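Local structure of sensor protein (Bacteroides thetaiotaomicron, 2X7X) at residues I106-Y120 with A241-L255. The protein binds fructose through this periplasmic domain of a hybrid two-component system, whose cytoplasmic part is probably a sensor histidine kinase that regulates transcription. Numbering follows the deposited sequence.
With FRU (beta-D-fructofuranose), chain E.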
# COMPACT_ATOMS: atom_id res chain seq x y z
N ILE A 106 -13.49 7.87 18.45
CA ILE A 106 -12.95 7.24 17.23
C ILE A 106 -11.72 6.37 17.53
O ILE A 106 -10.82 6.77 18.28
CB ILE A 106 -12.64 8.27 16.13
CG1 ILE A 106 -12.23 7.55 14.84
CG2 ILE A 106 -11.57 9.24 16.60
CD1 ILE A 106 -11.90 8.48 13.68
N GLY A 107 -11.69 5.19 16.93
CA GLY A 107 -10.56 4.28 17.11
C GLY A 107 -10.77 2.92 16.49
O GLY A 107 -11.82 2.66 15.91
N ALA A 108 -9.77 2.06 16.59
CA ALA A 108 -9.89 0.71 16.08
C ALA A 108 -10.22 -0.24 17.22
O ALA A 108 -9.86 0.04 18.36
CB ALA A 108 -8.62 0.31 15.39
N ASP A 109 -10.90 -1.36 16.94
CA ASP A 109 -11.31 -2.28 18.01
C ASP A 109 -10.15 -3.13 18.54
O ASP A 109 -9.69 -4.08 17.88
CB ASP A 109 -12.46 -3.19 17.57
CG ASP A 109 -13.09 -3.94 18.74
OD1 ASP A 109 -14.21 -4.46 18.57
OD2 ASP A 109 -12.49 -4.00 19.84
N ASN A 110 -9.69 -2.80 19.74
CA ASN A 110 -8.53 -3.48 20.30
C ASN A 110 -8.82 -4.91 20.70
O ASN A 110 -7.92 -5.75 20.67
CB ASN A 110 -7.90 -2.65 21.44
CG ASN A 110 -7.11 -1.46 20.91
OD1 ASN A 110 -5.99 -1.61 20.44
ND2 ASN A 110 -7.71 -0.29 20.95
N TYR A 111 -10.08 -5.20 21.04
CA TYR A 111 -10.46 -6.54 21.44
C TYR A 111 -10.35 -7.47 20.23
O TYR A 111 -9.77 -8.55 20.31
CB TYR A 111 -11.88 -6.54 22.00
CG TYR A 111 -12.36 -7.86 22.57
CD1 TYR A 111 -12.92 -8.84 21.75
CD2 TYR A 111 -12.28 -8.12 23.94
CE1 TYR A 111 -13.38 -10.05 22.28
CE2 TYR A 111 -12.74 -9.33 24.47
CZ TYR A 111 -13.28 -10.28 23.63
OH TYR A 111 -13.74 -11.46 24.16
N GLU A 112 -10.89 -7.01 19.11
CA GLU A 112 -10.84 -7.76 17.87
C GLU A 112 -9.42 -7.98 17.37
O GLU A 112 -9.12 -9.03 16.80
CB GLU A 112 -11.70 -7.08 16.81
CG GLU A 112 -13.17 -7.45 16.93
CD GLU A 112 -13.39 -8.96 16.92
OE1 GLU A 112 -14.19 -9.44 17.76
OE2 GLU A 112 -12.75 -9.67 16.09
N ILE A 113 -8.56 -7.00 17.58
CA ILE A 113 -7.13 -7.15 17.26
C ILE A 113 -6.50 -8.28 18.09
O ILE A 113 -5.80 -9.12 17.55
CB ILE A 113 -6.36 -5.82 17.38
CG1 ILE A 113 -6.79 -4.90 16.26
CG2 ILE A 113 -4.87 -6.05 17.28
CD1 ILE A 113 -6.39 -3.47 16.46
N GLY A 114 -6.81 -8.31 19.38
CA GLY A 114 -6.31 -9.35 20.26
C GLY A 114 -6.78 -10.70 19.75
O GLY A 114 -5.99 -11.65 19.61
N ARG A 115 -8.08 -10.76 19.46
CA ARG A 115 -8.70 -11.96 18.93
C ARG A 115 -7.96 -12.42 17.69
O ARG A 115 -7.55 -13.58 17.62
CB ARG A 115 -10.14 -11.66 18.60
CG ARG A 115 -11.03 -12.86 18.51
CD ARG A 115 -12.16 -12.56 17.52
NE ARG A 115 -13.27 -13.48 17.69
CZ ARG A 115 -14.02 -13.52 18.78
NH1 ARG A 115 -15.03 -14.39 18.87
NH2 ARG A 115 -13.78 -12.68 19.78
N SER A 116 -7.78 -11.51 16.73
CA SER A 116 -6.98 -11.78 15.53
C SER A 116 -5.57 -12.28 15.82
O SER A 116 -5.05 -13.16 15.12
CB SER A 116 -6.87 -10.52 14.69
OG SER A 116 -8.10 -10.16 14.15
N VAL A 117 -4.92 -11.70 16.83
CA VAL A 117 -3.57 -12.10 17.19
C VAL A 117 -3.60 -13.54 17.70
O VAL A 117 -2.78 -14.35 17.30
CB VAL A 117 -2.97 -11.18 18.26
CG1 VAL A 117 -1.82 -11.86 18.96
CG2 VAL A 117 -2.51 -9.92 17.63
N GLY A 118 -4.53 -13.85 18.60
CA GLY A 118 -4.66 -15.21 19.10
C GLY A 118 -4.95 -16.21 17.99
O GLY A 118 -4.37 -17.30 17.98
N ASN A 119 -5.83 -15.85 17.04
CA ASN A 119 -6.15 -16.76 15.95
C ASN A 119 -4.94 -16.99 15.04
O ASN A 119 -4.69 -18.12 14.63
CB ASN A 119 -7.38 -16.33 15.13
CG ASN A 119 -8.72 -16.60 15.86
OD1 ASN A 119 -8.83 -17.47 16.73
ND2 ASN A 119 -9.73 -15.82 15.50
N TYR A 120 -4.20 -15.93 14.75
CA TYR A 120 -3.05 -16.04 13.89
C TYR A 120 -1.96 -16.94 14.50
O TYR A 120 -1.38 -17.78 13.81
CB TYR A 120 -2.50 -14.66 13.53
CG TYR A 120 -1.23 -14.73 12.73
CD1 TYR A 120 -1.25 -14.66 11.34
CD2 TYR A 120 0.00 -14.91 13.37
CE1 TYR A 120 -0.07 -14.76 10.61
CE2 TYR A 120 1.17 -15.01 12.66
CZ TYR A 120 1.14 -14.93 11.28
OH TYR A 120 2.32 -15.04 10.58
N ALA A 241 4.55 -11.36 12.17
CA ALA A 241 3.29 -10.70 11.84
C ALA A 241 3.10 -9.47 12.72
O ALA A 241 3.62 -9.40 13.83
CB ALA A 241 2.09 -11.66 11.98
N THR A 242 2.35 -8.51 12.20
CA THR A 242 1.89 -7.39 13.00
C THR A 242 0.56 -6.89 12.45
O THR A 242 0.22 -7.14 11.30
CB THR A 242 2.95 -6.26 13.10
OG1 THR A 242 2.48 -5.25 14.00
CG2 THR A 242 3.27 -5.66 11.72
N PHE A 243 -0.22 -6.22 13.29
CA PHE A 243 -1.56 -5.79 12.91
C PHE A 243 -1.63 -4.30 12.79
O PHE A 243 -1.07 -3.58 13.62
CB PHE A 243 -2.61 -6.33 13.89
CG PHE A 243 -2.86 -7.78 13.73
CD1 PHE A 243 -3.92 -8.23 12.95
CD2 PHE A 243 -1.99 -8.71 14.29
CE1 PHE A 243 -4.14 -9.59 12.77
CE2 PHE A 243 -2.18 -10.07 14.13
CZ PHE A 243 -3.26 -10.52 13.38
N ILE A 244 -2.30 -3.83 11.74
CA ILE A 244 -2.45 -2.40 11.50
C ILE A 244 -3.24 -1.78 12.63
O ILE A 244 -4.38 -2.15 12.87
CB ILE A 244 -3.15 -2.12 10.15
CG1 ILE A 244 -2.20 -2.46 8.99
CG2 ILE A 244 -3.65 -0.67 10.09
CD1 ILE A 244 -2.75 -2.10 7.62
N TYR A 245 -2.60 -0.87 13.36
CA TYR A 245 -3.32 -0.03 14.31
C TYR A 245 -3.34 1.38 13.75
O TYR A 245 -2.35 2.12 13.88
CB TYR A 245 -2.72 -0.09 15.71
CG TYR A 245 -3.62 0.51 16.77
CD1 TYR A 245 -4.92 0.01 16.96
CD2 TYR A 245 -3.20 1.57 17.56
CE1 TYR A 245 -5.78 0.56 17.93
CE2 TYR A 245 -4.04 2.12 18.53
CZ TYR A 245 -5.33 1.60 18.71
OH TYR A 245 -6.18 2.12 19.66
N PRO A 246 -4.44 1.75 13.09
CA PRO A 246 -4.46 2.94 12.23
C PRO A 246 -4.51 4.25 13.00
O PRO A 246 -5.22 4.36 14.01
CB PRO A 246 -5.72 2.76 11.38
CG PRO A 246 -6.64 1.91 12.24
CD PRO A 246 -5.74 1.04 13.10
N THR A 247 -3.74 5.21 12.52
CA THR A 247 -3.64 6.53 13.11
C THR A 247 -4.80 7.41 12.62
O THR A 247 -5.48 8.03 13.43
CB THR A 247 -2.29 7.18 12.77
OG1 THR A 247 -2.09 7.16 11.36
CG2 THR A 247 -1.14 6.44 13.43
N ASN A 248 -5.01 7.43 11.30
CA ASN A 248 -6.10 8.16 10.65
C ASN A 248 -6.35 9.57 11.18
O ASN A 248 -7.48 9.96 11.47
CB ASN A 248 -7.38 7.31 10.64
CG ASN A 248 -7.37 6.23 9.55
OD1 ASN A 248 -6.69 6.34 8.53
ND2 ASN A 248 -8.15 5.17 9.77
N GLY A 249 -5.27 10.34 11.31
CA GLY A 249 -5.33 11.71 11.82
C GLY A 249 -6.33 12.60 11.10
O GLY A 249 -6.99 13.43 11.74
N ASP A 250 -6.42 12.44 9.79
CA ASP A 250 -7.38 13.18 8.98
C ASP A 250 -8.85 12.96 9.37
O ASP A 250 -9.63 13.92 9.41
CB ASP A 250 -7.18 12.88 7.49
CG ASP A 250 -7.48 11.43 7.14
OD1 ASP A 250 -8.16 11.20 6.11
OD2 ASP A 250 -7.02 10.54 7.89
N LYS A 251 -9.22 11.71 9.66
CA LYS A 251 -10.59 11.40 10.04
C LYS A 251 -10.91 11.92 11.44
O LYS A 251 -12.08 12.12 11.78
CB LYS A 251 -10.87 9.89 9.94
CG LYS A 251 -11.13 9.37 8.51
CD LYS A 251 -11.65 7.93 8.55
CE LYS A 251 -11.48 7.21 7.21
NZ LYS A 251 -12.51 7.63 6.23
N VAL A 252 -9.87 12.13 12.24
CA VAL A 252 -10.01 12.70 13.58
C VAL A 252 -10.40 14.16 13.45
O VAL A 252 -11.34 14.61 14.10
CB VAL A 252 -8.71 12.56 14.41
CG1 VAL A 252 -8.76 13.42 15.66
CG2 VAL A 252 -8.49 11.12 14.79
N LEU A 253 -9.68 14.91 12.61
CA LEU A 253 -10.00 16.31 12.40
C LEU A 253 -11.35 16.54 11.72
O LEU A 253 -12.07 17.47 12.09
CB LEU A 253 -8.90 17.03 11.63
CG LEU A 253 -9.01 18.56 11.81
CD1 LEU A 253 -8.74 18.98 13.25
CD2 LEU A 253 -8.08 19.28 10.87
N GLN A 254 -11.69 15.70 10.75
CA GLN A 254 -12.99 15.80 10.09
C GLN A 254 -14.12 15.68 11.09
O GLN A 254 -15.17 16.31 10.94
CB GLN A 254 -13.15 14.74 9.01
CG GLN A 254 -13.03 15.27 7.59
CD GLN A 254 -12.01 14.51 6.78
OE1 GLN A 254 -10.89 14.99 6.58
NE2 GLN A 254 -12.37 13.31 6.32
N LEU A 255 -13.89 14.87 12.12
CA LEU A 255 -14.85 14.68 13.19
C LEU A 255 -14.94 15.97 14.00
O LEU A 255 -16.04 16.46 14.26
CB LEU A 255 -14.44 13.50 14.06
CG LEU A 255 -15.32 13.01 15.21
CD1 LEU A 255 -16.71 12.60 14.74
CD2 LEU A 255 -14.62 11.85 15.92
C1 FRU E . 1.44 4.73 20.57
C2 FRU E . 1.12 3.38 21.18
C3 FRU E . 1.04 2.28 20.12
C4 FRU E . -0.12 1.44 20.62
C5 FRU E . -1.06 2.52 21.13
C6 FRU E . -2.08 2.05 22.17
O1 FRU E . 1.85 5.63 21.60
O2 FRU E . 2.09 3.09 22.19
O3 FRU E . 2.27 1.55 19.97
O4 FRU E . -0.69 0.62 19.60
O5 FRU E . -0.17 3.45 21.76
O6 FRU E . -2.98 3.14 22.47
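N110 and Y245 meet through a nearly straight hydrogen bond, ND2 of N110 donating to OH of Y245 at 3.1 Å within the plane of its own amide. That amide is turned 50° from the phenol ring, while its OD1 accepts from NE of R146. The Y245 hydroxyl is also hydrogen-bonded to D94, and the ring packs against A108 CB and I113 CD1, with CD2 3.4 Å from O4 of the fructose. With CG anti to the backbone N (chi1 -167°), the Y245 ring reaches both N110 and the sugar. A leucine in its place would probably leave N110 ND2 and D94 without their shared hydroxyl partner and weaken the packing beside the fructose.

Along helix 110-124, S116 CB and V117 CG2 each approach the F243 ring obliquely, V117 CG2 lying 3.5 Å from CE2 of F243, and Y120 CB sits at the ring edge. A241 CB, from the start of strand 241-244, rests over one face of the Y120 ring in a CH-pi contact, 3.8 Å from its centroid. At the far end of the contact, I106 of strand 104-108 sets CG2 4.0 Å from CG2 of V252 on helix 249-260, and also touches L255. D109 is the N-cap of helix 110-124, its OD2 accepting from Y111 N. Both segments pass from one lobe to the other, as hinge crossings do in periplasmic binding proteins, and Y245 brings their junction to the fructose site in the interlobe cleft.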